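Local coordinates for phosphoenolpyruvate--protein phosphotransferase (Escherichia coli, PDB 5T12) that forms the EIN phosphotransfer unit of Enzyme I-Ntr, which probably passes a phosphoryl group from phosphoenolpyruvate to the carrier protein NPr in the nitrogen-metabolic phosphotransferase system, at residues Ile2-Ala7 against Pro198-Ala203; Glu26-Ala31 against Ala99-Lys104; Gly133-Phe138 against Thr165-Pro170. The protein carries 1 engineered substitution. One frame throughout, in Å; residues are numbered along the deposited sequence.

The three contacts run from the alpha/beta part of this EIN fragment to its helical part. Interaction 1 closes a long chain loop at the sheet edge, beside helix 187-195, where the phosphorylation site of this family probably lies; interactions 2 and 3 are nested inside that loop. The centres of interactions 1 and 2 are 35 Å apart, on opposite sides of the chain's centre. Interaction 3 lies between these extremes: its centre is 14 Å from that of interaction 2, which it touches through Val28 CG2 and Leu137 CD1 at 3.8 Å, and 23 Å from that of interaction 1. It joins the helical part, including helix 99-115, to the sheet-bearing part.

Interaction 1 (Ile2-Ala7 against Pro198-Ala203); sequences IRALPA and PTVMGA
Val200 meets Ala4 and Leu5 because its first torsion (chi1 78°) sets CG1 between the backbone N and the carbonyl carbon and leaves CG2, anti to the N, directed at them. In Met201, CG is anti to the carbonyl carbon (chi1 -69°), and the extended chain beyond it brings SD alongside the Ala7 methyl, with Met201 SD 3.9 Å from Ala7 CB. Two methyls press on Ala4: Val200 CG2 and Ala203 CB each lie 3.4 Å from Ala4 CB, tighter than ordinary van der Waals contact. Val200 CG2 also comes within 3.1 Å of Leu5 O, an oxygen that accepts a hydrogen bond from Met201 N.

The backbones form an antiparallel ladder between strands 5-7 and 199-201, whose short axes are turned 137° apart. Leu5 and Met201 make the hydrogen-bonded pair: Leu5 N gives to Met201 O at 2.9 Å, and Met201 N returns the bond to Leu5 O at 2.9 Å. Pro6 and Val200 follow as the non-hydrogen-bonded pair, on the face opposite to Leu5 and Met201, and Ala7 N then reaches Thr199 O at 3.1 Å. This ladder adds strand 5-8 as an outermost strand of the mixed sheet of the alpha/beta phosphohistidine domain; strand 199-201 runs parallel to 174-179 on its other side. Thr199 and Met201 also pack on helix 187-195, whose start probably corresponds to the family's phosphorylation site; the deposited chain has glutamine there instead of the expected histidine, probably the engineered substitution. Ala7 O is held from that helix by a hydrogen bond from Arg193 NH1.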
ATOM      1  N   ILE A   2      17.493 -13.442 -10.918  1.00 52.66           N
ATOM      2  CA  ILE A   2      17.288 -13.966  -9.572  1.00 46.35           C
ATOM      3  C   ILE A   2      16.049 -14.850  -9.594  1.00 48.65           C
ATOM      4  O   ILE A   2      14.944 -14.382  -9.896  1.00 52.03           O
ATOM      5  CB  ILE A   2      17.147 -12.848  -8.528  1.00 43.56           C
ATOM      6  CG1 ILE A   2      18.512 -12.239  -8.187  1.00 60.81           C
ATOM      7  CG2 ILE A   2      16.499 -13.393  -7.265  1.00 48.33           C
ATOM      8  CD1 ILE A   2      19.053 -11.273  -9.223  1.00 59.38           C
ATOM      9  N   ARG A   3      16.239 -16.129  -9.282  1.00 42.49           N
ATOM     10  CA  ARG A   3      15.121 -17.054  -9.161  1.00 32.45           C
ATOM     11  C   ARG A   3      14.311 -16.735  -7.911  1.00 50.56           C
ATOM     12  O   ARG A   3      14.870 -16.394  -6.865  1.00 56.87           O
ATOM     13  CB  ARG A   3      15.639 -18.489  -9.106  1.00 41.69           C
ATOM     14  CG  ARG A   3      14.565 -19.548  -9.004  1.00 53.98           C
ATOM     15  CD  ARG A   3      15.189 -20.928  -8.947  1.00 66.40           C
ATOM     16  NE  ARG A   3      16.139 -21.126 -10.037  1.00 71.33           N
ATOM     17  CZ  ARG A   3      16.817 -22.250 -10.243  1.00 89.97           C
ATOM     18  NH1 ARG A   3      17.662 -22.339 -11.261  1.00 82.39           N
ATOM     19  NH2 ARG A   3      16.651 -23.286  -9.432  1.00100.33           N
ATOM     20  N   ALA A   4      12.991 -16.851  -8.018  1.00 44.77           N
ATOM     21  CA  ALA A   4      12.115 -16.449  -6.923  1.00 43.79           C
ATOM     22  C   ALA A   4      10.727 -17.043  -7.146  1.00 42.12           C
ATOM     23  O   ALA A   4      10.496 -17.802  -8.093  1.00 41.62           O
ATOM     24  CB  ALA A   4      12.059 -14.929  -6.802  1.00 51.01           C
ATOM     25  N   LEU A   5       9.784 -16.669  -6.251  1.00 44.90           N
ATOM     26  CA  LEU A   5       8.453 -17.256  -6.127  1.00 49.25           C
ATOM     27  C   LEU A   5       7.408 -16.375  -6.796  1.00 41.47           C
ATOM     28  O   LEU A   5       7.284 -15.193  -6.435  1.00 45.31           O
ATOM     29  CB  LEU A   5       8.101 -17.453  -4.654  1.00 38.32           C
ATOM     30  CG  LEU A   5       7.112 -18.550  -4.240  1.00 55.13           C
ATOM     31  CD1 LEU A   5       7.163 -18.752  -2.733  1.00 72.40           C
ATOM     32  CD2 LEU A   5       5.686 -18.244  -4.682  1.00 41.22           C
ATOM     33  N   PRO A   6       6.638 -16.906  -7.735  1.00 48.21           N
ATOM     34  CA  PRO A   6       5.557 -16.136  -8.373  1.00 50.24           C
ATOM     35  C   PRO A   6       4.367 -15.990  -7.440  1.00 55.21           C
ATOM     36  O   PRO A   6       3.665 -16.964  -7.138  1.00 67.88           O
ATOM     37  CB  PRO A   6       5.218 -16.974  -9.613  1.00 50.51           C
ATOM     38  CG  PRO A   6       5.580 -18.370  -9.225  1.00 35.49           C
ATOM     39  CD  PRO A   6       6.770 -18.258  -8.313  1.00 38.61           C
ATOM     40  N   ALA A   7       4.129 -14.764  -6.973  1.00 50.39           N
ATOM     41  CA  ALA A   7       3.021 -14.480  -6.071  1.00 42.46           C
ATOM     42  C   ALA A   7       1.816 -13.872  -6.771  1.00 39.11           C
ATOM     43  O   ALA A   7       0.682 -14.095  -6.333  1.00 28.87           O
ATOM     44  CB  ALA A   7       3.475 -13.539  -4.951  1.00 48.03           C
ATOM     45  N   PRO A 198       2.070  -7.312 -10.830  1.00 33.19           N
ATOM     46  CA  PRO A 198       3.059  -8.391 -10.838  1.00 34.00           C
ATOM     47  C   PRO A 198       3.893  -8.359  -9.565  1.00 27.70           C
ATOM     48  O   PRO A 198       4.409  -7.312  -9.167  1.00 30.34           O
ATOM     49  CB  PRO A 198       3.905  -8.095 -12.080  1.00 27.43           C
ATOM     50  CG  PRO A 198       3.025  -7.254 -12.948  1.00 33.88           C
ATOM     51  CD  PRO A 198       2.188  -6.438 -12.013  1.00 41.60           C
ATOM     52  N   THR A 199       4.015  -9.516  -8.919  1.00 25.14           N
ATOM     53  CA  THR A 199       4.661  -9.581  -7.615  1.00 32.08           C
ATOM     54  C   THR A 199       5.446 -10.877  -7.496  1.00 32.71           C
ATOM     55  O   THR A 199       4.946 -11.946  -7.858  1.00 27.57           O
ATOM     56  CB  THR A 199       3.626  -9.473  -6.487  1.00 31.46           C
ATOM     57  OG1 THR A 199       3.012  -8.179  -6.526  1.00 31.86           O
ATOM     58  CG2 THR A 199       4.282  -9.674  -5.127  1.00 34.63           C
ATOM     59  N   VAL A 200       6.672 -10.773  -6.986  1.00 34.77           N
ATOM     60  CA  VAL A 200       7.544 -11.917  -6.766  1.00 39.44           C
ATOM     61  C   VAL A 200       8.023 -11.879  -5.318  1.00 45.17           C
ATOM     62  O   VAL A 200       8.225 -10.799  -4.750  1.00 30.38           O
ATOM     63  CB  VAL A 200       8.722 -11.918  -7.768  1.00 37.29           C
ATOM     64  CG1 VAL A 200       9.801 -10.924  -7.366  1.00 27.84           C
ATOM     65  CG2 VAL A 200       9.283 -13.308  -7.939  1.00 54.48           C
ATOM     66  N   MET A 201       8.169 -13.055  -4.707  1.00 47.90           N
ATOM     67  CA  MET A 201       8.481 -13.148  -3.285  1.00 34.31           C
ATOM     68  C   MET A 201       9.555 -14.202  -3.053  1.00 41.64           C
ATOM     69  O   MET A 201       9.956 -14.928  -3.966  1.00 45.64           O
ATOM     70  CB  MET A 201       7.235 -13.478  -2.453  1.00 44.04           C
ATOM     71  CG  MET A 201       6.202 -12.363  -2.383  1.00 45.15           C
ATOM     72  SD  MET A 201       4.776 -12.818  -1.377  1.00 52.64           S
ATOM     73  CE  MET A 201       3.833 -11.297  -1.406  1.00 57.71           C
ATOM     74  N   GLY A 202      10.015 -14.280  -1.805  1.00 53.06           N
ATOM     75  CA  GLY A 202      11.028 -15.254  -1.425  1.00 36.63           C
ATOM     76  C   GLY A 202      12.314 -15.142  -2.211  1.00 49.69           C
ATOM     77  O   GLY A 202      13.018 -16.141  -2.386  1.00 56.63           O
ATOM     78  N   ALA A 203      12.647 -13.942  -2.673  1.00 39.04           N
ATOM     79  CA  ALA A 203      13.745 -13.725  -3.605  1.00 43.92           C
ATOM     80  C   ALA A 203      15.001 -13.312  -2.848  1.00 49.65           C
ATOM     81  O   ALA A 203      14.992 -12.307  -2.130  1.00 55.70           O
ATOM     82  CB  ALA A 203      13.372 -12.649  -4.622  1.00 50.26           C
TER

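Interaction 2 (Glu26-Ala31 against Ala99-Lys104); sequences EQVYQA and AEWAVK
The Trp101 indole has Gln30 laid over one face and Val28 at its edge. Gln30 CB sits 3.6 Å from the centroid of the six-membered ring of Trp101 and only 7° off the ring normal, a CH-pi contact aimed at the middle of the ring. Beyond CB the extended Gln30 chain continues across the indole, so that its amide is stacked on the ring with the two planes 14° apart; Gln30 CD is 3.9 Å from Trp101 NE1. The backbone takes part as well: Gln30 N approaches Trp101 CE3 to 3.3 Å. Near the ring plane, Val28 CG1 touches the edge at CE3 of Trp101, 4.2 Å away.

Val28 also packs on the helix against Glu100 and Lys104. Its CG1 lies 3.6 Å from Glu100 O, while Val28 CB meets Lys104 CD at 3.7 Å. The lysine is extended throughout, with CG anti to the backbone N (chi1 179°), and this straight chain runs past the valine to a polar end: Lys104 NZ donates to Val28 O at 2.7 Å. The same residue of the loop is therefore held by apolar contact through its side chain and by a hydrogen bond through its carbonyl. Met25 O is a second, weak acceptor for the ammonium group.

The loop that follows strand 11-18 is in this way laid across the first turns of helix 99-115 before the chain enters helix 36-61. Glu100, whose CB lies near the valine, turns its carboxylate to a salt bridge with Arg42 of helix 36-61, and both Val28 and Glu100 touch Leu137 of helix 126-140, in the helical part of the domain.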
ATOM      1  N   GLU A  26       3.643   6.399  11.936  1.00 42.37           N
ATOM      2  CA  GLU A  26       4.672   6.571  12.953  1.00 41.77           C
ATOM      3  C   GLU A  26       5.422   7.891  12.838  1.00 39.32           C
ATOM      4  O   GLU A  26       6.177   8.233  13.756  1.00 62.11           O
ATOM      5  CB  GLU A  26       5.671   5.413  12.898  1.00 49.15           C
ATOM      6  CG  GLU A  26       5.067   4.053  13.210  1.00 63.95           C
ATOM      7  CD  GLU A  26       6.119   2.979  13.403  1.00 74.63           C
ATOM      8  OE1 GLU A  26       7.276   3.329  13.717  1.00 79.55           O
ATOM      9  OE2 GLU A  26       5.791   1.785  13.239  1.00 81.62           O
ATOM     10  N   GLN A  27       5.247   8.638  11.748  1.00 36.37           N
ATOM     11  CA  GLN A  27       5.893   9.936  11.596  1.00 46.20           C
ATOM     12  C   GLN A  27       4.916  11.096  11.740  1.00 43.54           C
ATOM     13  O   GLN A  27       5.272  12.236  11.426  1.00 45.97           O
ATOM     14  CB  GLN A  27       6.630  10.016  10.254  1.00 43.00           C
ATOM     15  CG  GLN A  27       5.749   9.981   9.019  1.00 38.19           C
ATOM     16  CD  GLN A  27       6.561   9.821   7.747  1.00 53.78           C
ATOM     17  OE1 GLN A  27       7.506   9.034   7.698  1.00 45.32           O
ATOM     18  NE2 GLN A  27       6.203  10.576   6.715  1.00 52.07           N
ATOM     19  N   VAL A  28       3.699  10.835  12.205  1.00 42.02           N
ATOM     20  CA  VAL A  28       2.767  11.888  12.588  1.00 53.72           C
ATOM     21  C   VAL A  28       3.038  12.256  14.039  1.00 38.48           C
ATOM     22  O   VAL A  28       3.193  11.376  14.893  1.00 43.06           O
ATOM     23  CB  VAL A  28       1.309  11.437  12.397  1.00 44.06           C
ATOM     24  CG1 VAL A  28       0.352  12.421  13.058  1.00 39.81           C
ATOM     25  CG2 VAL A  28       0.984  11.300  10.922  1.00 41.44           C
ATOM     26  N   TYR A  29       3.113  13.553  14.318  1.00 43.39           N
ATOM     27  CA  TYR A  29       3.310  14.049  15.669  1.00 40.58           C
ATOM     28  C   TYR A  29       2.176  14.995  16.039  1.00 48.00           C
ATOM     29  O   TYR A  29       1.516  15.574  15.171  1.00 42.30           O
ATOM     30  CB  TYR A  29       4.661  14.762  15.816  1.00 46.60           C
ATOM     31  CG  TYR A  29       4.864  15.918  14.862  1.00 42.07           C
ATOM     32  CD1 TYR A  29       5.458  15.724  13.622  1.00 42.08           C
ATOM     33  CD2 TYR A  29       4.470  17.206  15.204  1.00 34.99           C
ATOM     34  CE1 TYR A  29       5.648  16.776  12.747  1.00 35.42           C
ATOM     35  CE2 TYR A  29       4.656  18.264  14.336  1.00 35.63           C
ATOM     36  CZ  TYR A  29       5.245  18.043  13.109  1.00 34.94           C
ATOM     37  OH  TYR A  29       5.433  19.092  12.240  1.00 50.26           O
ATOM     38  N   GLN A  30       1.957  15.145  17.343  1.00 49.56           N
ATOM     39  CA  GLN A  30       0.903  16.030  17.822  1.00 44.61           C
ATOM     40  C   GLN A  30       1.221  17.470  17.445  1.00 30.61           C
ATOM     41  O   GLN A  30       2.287  17.991  17.783  1.00 37.36           O
ATOM     42  CB  GLN A  30       0.739  15.893  19.335  1.00 40.60           C
ATOM     43  CG  GLN A  30      -0.345  16.790  19.907  1.00 45.69           C
ATOM     44  CD  GLN A  30      -0.853  16.320  21.256  1.00 68.93           C
ATOM     45  OE1 GLN A  30      -1.992  16.598  21.632  1.00 70.77           O
ATOM     46  NE2 GLN A  30      -0.010  15.605  21.992  1.00 64.41           N
ATOM     47  N   ALA A  31       0.299  18.110  16.736  1.00 41.78           N
ATOM     48  CA  ALA A  31       0.487  19.477  16.279  1.00 47.41           C
ATOM     49  C   ALA A  31      -0.743  20.299  16.621  1.00 57.05           C
ATOM     50  O   ALA A  31      -1.876  19.828  16.483  1.00 49.20           O
ATOM     51  CB  ALA A  31       0.761  19.530  14.772  1.00 35.17           C
ATOM     52  N   ALA A  99      -5.516  17.545  11.449  1.00 43.90           N
ATOM     53  CA  ALA A  99      -6.216  16.384  10.906  1.00 38.07           C
ATOM     54  C   ALA A  99      -5.350  15.129  10.949  1.00 36.56           C
ATOM     55  O   ALA A  99      -5.860  14.024  11.171  1.00 38.33           O
ATOM     56  CB  ALA A  99      -6.670  16.671   9.475  1.00 35.36           C
ATOM     57  N   GLU A 100      -4.039  15.277  10.743  1.00 37.46           N
ATOM     58  CA  GLU A 100      -3.158  14.112  10.747  1.00 31.36           C
ATOM     59  C   GLU A 100      -3.092  13.467  12.126  1.00 34.48           C
ATOM     60  O   GLU A 100      -3.154  12.238  12.244  1.00 28.16           O
ATOM     61  CB  GLU A 100      -1.758  14.505  10.271  1.00 32.90           C
ATOM     62  CG  GLU A 100      -1.639  14.712   8.766  1.00 36.76           C
ATOM     63  CD  GLU A 100      -2.206  16.041   8.303  1.00 54.48           C
ATOM     64  OE1 GLU A 100      -2.601  16.856   9.162  1.00 57.92           O
ATOM     65  OE2 GLU A 100      -2.252  16.275   7.077  1.00 72.84           O
ATOM     66  N   TRP A 101      -2.962  14.276  13.181  1.00 31.20           N
ATOM     67  CA  TRP A 101      -2.929  13.724  14.531  1.00 40.65           C
ATOM     68  C   TRP A 101      -4.277  13.134  14.922  1.00 33.26           C
ATOM     69  O   TRP A 101      -4.336  12.122  15.630  1.00 38.10           O
ATOM     70  CB  TRP A 101      -2.503  14.803  15.528  1.00 33.85           C
ATOM     71  CG  TRP A 101      -2.526  14.353  16.957  1.00 48.46           C
ATOM     72  CD1 TRP A 101      -3.469  14.656  17.896  1.00 45.42           C
ATOM     73  CD2 TRP A 101      -1.564  13.516  17.611  1.00 42.09           C
ATOM     74  NE1 TRP A 101      -3.152  14.063  19.094  1.00 35.58           N
ATOM     75  CE2 TRP A 101      -1.987  13.357  18.945  1.00 29.39           C
ATOM     76  CE3 TRP A 101      -0.386  12.886  17.197  1.00 48.89           C
ATOM     77  CZ2 TRP A 101      -1.274  12.597  19.868  1.00 36.34           C
ATOM     78  CZ3 TRP A 101       0.322  12.135  18.115  1.00 39.98           C
ATOM     79  CH2 TRP A 101      -0.126  11.995  19.436  1.00 41.02           C
ATOM     80  N   ALA A 102      -5.371  13.751  14.466  1.00 39.80           N
ATOM     81  CA  ALA A 102      -6.697  13.221  14.766  1.00 29.87           C
ATOM     82  C   ALA A 102      -6.886  11.839  14.155  1.00 28.75           C
ATOM     83  O   ALA A 102      -7.523  10.967  14.758  1.00 33.99           O
ATOM     84  CB  ALA A 102      -7.772  14.184  14.265  1.00 28.90           C
ATOM     85  N   VAL A 103      -6.339  11.621  12.958  1.00 28.42           N
ATOM     86  CA  VAL A 103      -6.404  10.298  12.345  1.00 24.49           C
ATOM     87  C   VAL A 103      -5.533   9.313  13.114  1.00 31.43           C
ATOM     88  O   VAL A 103      -5.941   8.175  13.375  1.00 35.98           O
ATOM     89  CB  VAL A 103      -6.002  10.378  10.861  1.00 33.84           C
ATOM     90  CG1 VAL A 103      -5.837   8.985  10.275  1.00 31.36           C
ATOM     91  CG2 VAL A 103      -7.039  11.163  10.075  1.00 31.17           C
ATOM     92  N   LYS A 104      -4.325   9.735  13.499  1.00 34.72           N
ATOM     93  CA  LYS A 104      -3.440   8.850  14.250  1.00 31.78           C
ATOM     94  C   LYS A 104      -4.040   8.487  15.601  1.00 33.35           C
ATOM     95  O   LYS A 104      -3.930   7.339  16.049  1.00 41.69           O
ATOM     96  CB  LYS A 104      -2.070   9.506  14.432  1.00 35.47           C
ATOM     97  CG  LYS A 104      -1.081   8.666  15.226  1.00 29.21           C
ATOM     98  CD  LYS A 104       0.287   9.324  15.289  1.00 42.75           C
ATOM     99  CE  LYS A 104       1.292   8.438  16.007  1.00 51.84           C
ATOM    100  NZ  LYS A 104       2.672   8.992  15.941  1.00 51.36           N
TER

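Interaction 3 (Gly133-Phe138 against Thr165-Pro170); sequences GQRLLF and TLAELP
Arg135 reaches two carbonyls of the facing turn with one nitrogen: its NH1 donates to Ala167 O at 3.1 Å and to Leu169 O at 3.1 Å. Both bonds are fairly straight, with N-H...O angles above 160°, and both oxygens lie near the guanidinium plane, although the nitrogen stands above each carbonyl plane. Within the helix, Phe138 lies flat over the same guanidinium, the two planes nearly parallel: its CD2 is over the centre of that group, 3.5 Å above its plane, and Arg135 NH1 in turn is over the phenyl ring toward the rim. Arg135 NH2 makes a salt bridge with Glu53, so the group is fixed by partners at its edge as well as by the ring on one face. Farther out, Phe138 CZ meets Pro170 CB at 4.0 Å.

Gln134 carries the other flank. Its CB packs on Ala167 CB at 3.7 Å. The bend at the second torsion (chi2 -91°) turns CD toward Glu168, and NE2 donates to Glu168 OE2 at 2.6 Å, a short but bent bond (136° at the hydrogen) that meets the carboxylate from above its plane. NE2 also gives to Thr164 O and OE1 accepts from Met25 N, which fixes the amide's rotation.

Leu166 to Leu169 form a type I turn within the beta-alpha-beta crossover from strand 154-158 to its parallel neighbour 174-179. Helix 126-140 of the helical part is thereby docked on the alpha/beta phosphohistidine domain.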
ATOM      1  N   GLY A 133      -6.008   3.821   8.301  1.00 34.41           N
ATOM      2  CA  GLY A 133      -5.409   5.062   8.759  1.00 32.89           C
ATOM      3  C   GLY A 133      -4.268   5.513   7.868  1.00 26.89           C
ATOM      4  O   GLY A 133      -4.130   6.703   7.574  1.00 35.21           O
ATOM      5  N   GLN A 134      -3.434   4.566   7.427  1.00 35.11           N
ATOM      6  CA  GLN A 134      -2.381   4.887   6.468  1.00 31.19           C
ATOM      7  C   GLN A 134      -2.962   5.478   5.192  1.00 21.98           C
ATOM      8  O   GLN A 134      -2.410   6.434   4.633  1.00 35.12           O
ATOM      9  CB  GLN A 134      -1.566   3.633   6.150  1.00 34.04           C
ATOM     10  CG  GLN A 134      -0.630   3.191   7.261  1.00 37.49           C
ATOM     11  CD  GLN A 134       0.752   3.797   7.129  1.00 36.42           C
ATOM     12  OE1 GLN A 134       1.108   4.726   7.853  1.00 43.70           O
ATOM     13  NE2 GLN A 134       1.541   3.269   6.200  1.00 44.51           N
ATOM     14  N   ARG A 135      -4.083   4.928   4.720  1.00 33.53           N
ATOM     15  CA  ARG A 135      -4.704   5.442   3.504  1.00 32.14           C
ATOM     16  C   ARG A 135      -5.318   6.817   3.739  1.00 27.37           C
ATOM     17  O   ARG A 135      -5.297   7.673   2.846  1.00 29.30           O
ATOM     18  CB  ARG A 135      -5.759   4.460   3.000  1.00 36.42           C
ATOM     19  CG  ARG A 135      -6.112   4.631   1.533  1.00 36.35           C
ATOM     20  CD  ARG A 135      -4.893   4.403   0.657  1.00 31.20           C
ATOM     21  NE  ARG A 135      -5.148   4.723  -0.743  1.00 42.00           N
ATOM     22  CZ  ARG A 135      -4.211   4.748  -1.686  1.00 42.91           C
ATOM     23  NH1 ARG A 135      -2.951   4.473  -1.379  1.00 33.42           N
ATOM     24  NH2 ARG A 135      -4.533   5.052  -2.935  1.00 40.92           N
ATOM     25  N   LEU A 136      -5.871   7.045   4.933  1.00 29.19           N
ATOM     26  CA  LEU A 136      -6.390   8.367   5.274  1.00 24.03           C
ATOM     27  C   LEU A 136      -5.285   9.414   5.226  1.00 27.10           C
ATOM     28  O   LEU A 136      -5.469  10.506   4.676  1.00 31.48           O
ATOM     29  CB  LEU A 136      -7.044   8.330   6.657  1.00 35.31           C
ATOM     30  CG  LEU A 136      -8.573   8.364   6.708  1.00 36.49           C
ATOM     31  CD1 LEU A 136      -9.164   7.436   5.663  1.00 37.37           C
ATOM     32  CD2 LEU A 136      -9.070   7.992   8.096  1.00 32.39           C
ATOM     33  N   LEU A 137      -4.122   9.095   5.801  1.00 28.65           N
ATOM     34  CA  LEU A 137      -2.984  10.005   5.737  1.00 28.72           C
ATOM     35  C   LEU A 137      -2.487  10.179   4.308  1.00 38.26           C
ATOM     36  O   LEU A 137      -1.943  11.235   3.964  1.00 38.04           O
ATOM     37  CB  LEU A 137      -1.854   9.495   6.632  1.00 25.59           C
ATOM     38  CG  LEU A 137      -2.152   9.383   8.128  1.00 38.73           C
ATOM     39  CD1 LEU A 137      -0.962   8.790   8.868  1.00 30.47           C
ATOM     40  CD2 LEU A 137      -2.519  10.742   8.696  1.00 27.72           C
ATOM     41  N   PHE A 138      -2.666   9.159   3.466  1.00 29.09           N
ATOM     42  CA  PHE A 138      -2.229   9.252   2.077  1.00 38.61           C
ATOM     43  C   PHE A 138      -2.967  10.359   1.336  1.00 32.67           C
ATOM     44  O   PHE A 138      -2.364  11.098   0.549  1.00 48.18           O
ATOM     45  CB  PHE A 138      -2.434   7.907   1.375  1.00 41.09           C
ATOM     46  CG  PHE A 138      -2.019   7.906  -0.067  1.00 30.33           C
ATOM     47  CD1 PHE A 138      -0.686   7.767  -0.414  1.00 30.90           C
ATOM     48  CD2 PHE A 138      -2.959   8.034  -1.077  1.00 37.43           C
ATOM     49  CE1 PHE A 138      -0.294   7.762  -1.737  1.00 34.47           C
ATOM     50  CE2 PHE A 138      -2.574   8.030  -2.407  1.00 43.96           C
ATOM     51  CZ  PHE A 138      -1.239   7.893  -2.737  1.00 37.69           C
ATOM     52  N   THR A 165       1.973  -1.088   4.129  1.00 39.97           N
ATOM     53  CA  THR A 165       2.952  -0.601   3.163  1.00 35.12           C
ATOM     54  C   THR A 165       2.280  -0.205   1.854  1.00 27.25           C
ATOM     55  O   THR A 165       2.562   0.862   1.296  1.00 34.42           O
ATOM     56  CB  THR A 165       4.023  -1.663   2.913  1.00 40.01           C
ATOM     57  OG1 THR A 165       4.639  -2.027   4.154  1.00 51.05           O
ATOM     58  CG2 THR A 165       5.086  -1.131   1.961  1.00 52.88           C
ATOM     59  N   LEU A 166       1.384  -1.056   1.348  1.00 32.59           N
ATOM     60  CA  LEU A 166       0.705  -0.753   0.094  1.00 32.26           C
ATOM     61  C   LEU A 166      -0.222   0.448   0.231  1.00 36.65           C
ATOM     62  O   LEU A 166      -0.516   1.120  -0.765  1.00 36.47           O
ATOM     63  CB  LEU A 166      -0.076  -1.978  -0.385  1.00 28.33           C
ATOM     64  CG  LEU A 166       0.740  -3.224  -0.736  1.00 42.39           C
ATOM     65  CD1 LEU A 166      -0.158  -4.446  -0.860  1.00 51.27           C
ATOM     66  CD2 LEU A 166       1.523  -3.005  -2.021  1.00 32.95           C
ATOM     67  N   ALA A 167      -0.684   0.737   1.449  1.00 43.22           N
ATOM     68  CA  ALA A 167      -1.636   1.820   1.666  1.00 23.13           C
ATOM     69  C   ALA A 167      -1.009   3.202   1.538  1.00 29.33           C
ATOM     70  O   ALA A 167      -1.748   4.183   1.410  1.00 40.30           O
ATOM     71  CB  ALA A 167      -2.289   1.670   3.042  1.00 33.61           C
ATOM     72  N   GLU A 168       0.319   3.311   1.571  1.00 30.12           N
ATOM     73  CA  GLU A 168       1.001   4.585   1.383  1.00 38.29           C
ATOM     74  C   GLU A 168       1.706   4.660   0.031  1.00 36.81           C
ATOM     75  O   GLU A 168       2.736   5.326  -0.103  1.00 48.89           O
ATOM     76  CB  GLU A 168       1.991   4.843   2.521  1.00 50.21           C
ATOM     77  CG  GLU A 168       2.878   3.660   2.891  1.00 41.83           C
ATOM     78  CD  GLU A 168       3.842   3.987   4.020  1.00 55.91           C
ATOM     79  OE1 GLU A 168       4.554   5.008   3.920  1.00 47.55           O
ATOM     80  OE2 GLU A 168       3.882   3.229   5.012  1.00 50.31           O
ATOM     81  N   LEU A 169       1.155   3.991  -0.981  1.00 36.63           N
ATOM     82  CA  LEU A 169       1.715   3.988  -2.322  1.00 35.56           C
ATOM     83  C   LEU A 169       0.652   4.384  -3.338  1.00 26.29           C
ATOM     84  O   LEU A 169      -0.512   3.986  -3.209  1.00 30.11           O
ATOM     85  CB  LEU A 169       2.278   2.607  -2.687  1.00 30.51           C
ATOM     86  CG  LEU A 169       3.436   2.083  -1.837  1.00 37.04           C
ATOM     87  CD1 LEU A 169       3.837   0.690  -2.290  1.00 21.64           C
ATOM     88  CD2 LEU A 169       4.621   3.032  -1.902  1.00 33.49           C
ATOM     89  N   PRO A 170       1.019   5.167  -4.353  1.00 36.15           N
ATOM     90  CA  PRO A 170       0.074   5.469  -5.437  1.00 39.07           C
ATOM     91  C   PRO A 170      -0.006   4.303  -6.416  1.00 35.94           C
ATOM     92  O   PRO A 170       1.016   3.753  -6.829  1.00 38.16           O
ATOM     93  CB  PRO A 170       0.677   6.714  -6.096  1.00 34.31           C
ATOM     94  CG  PRO A 170       2.144   6.590  -5.833  1.00 28.93           C
ATOM     95  CD  PRO A 170       2.283   5.911  -4.492  1.00 26.25           C
TER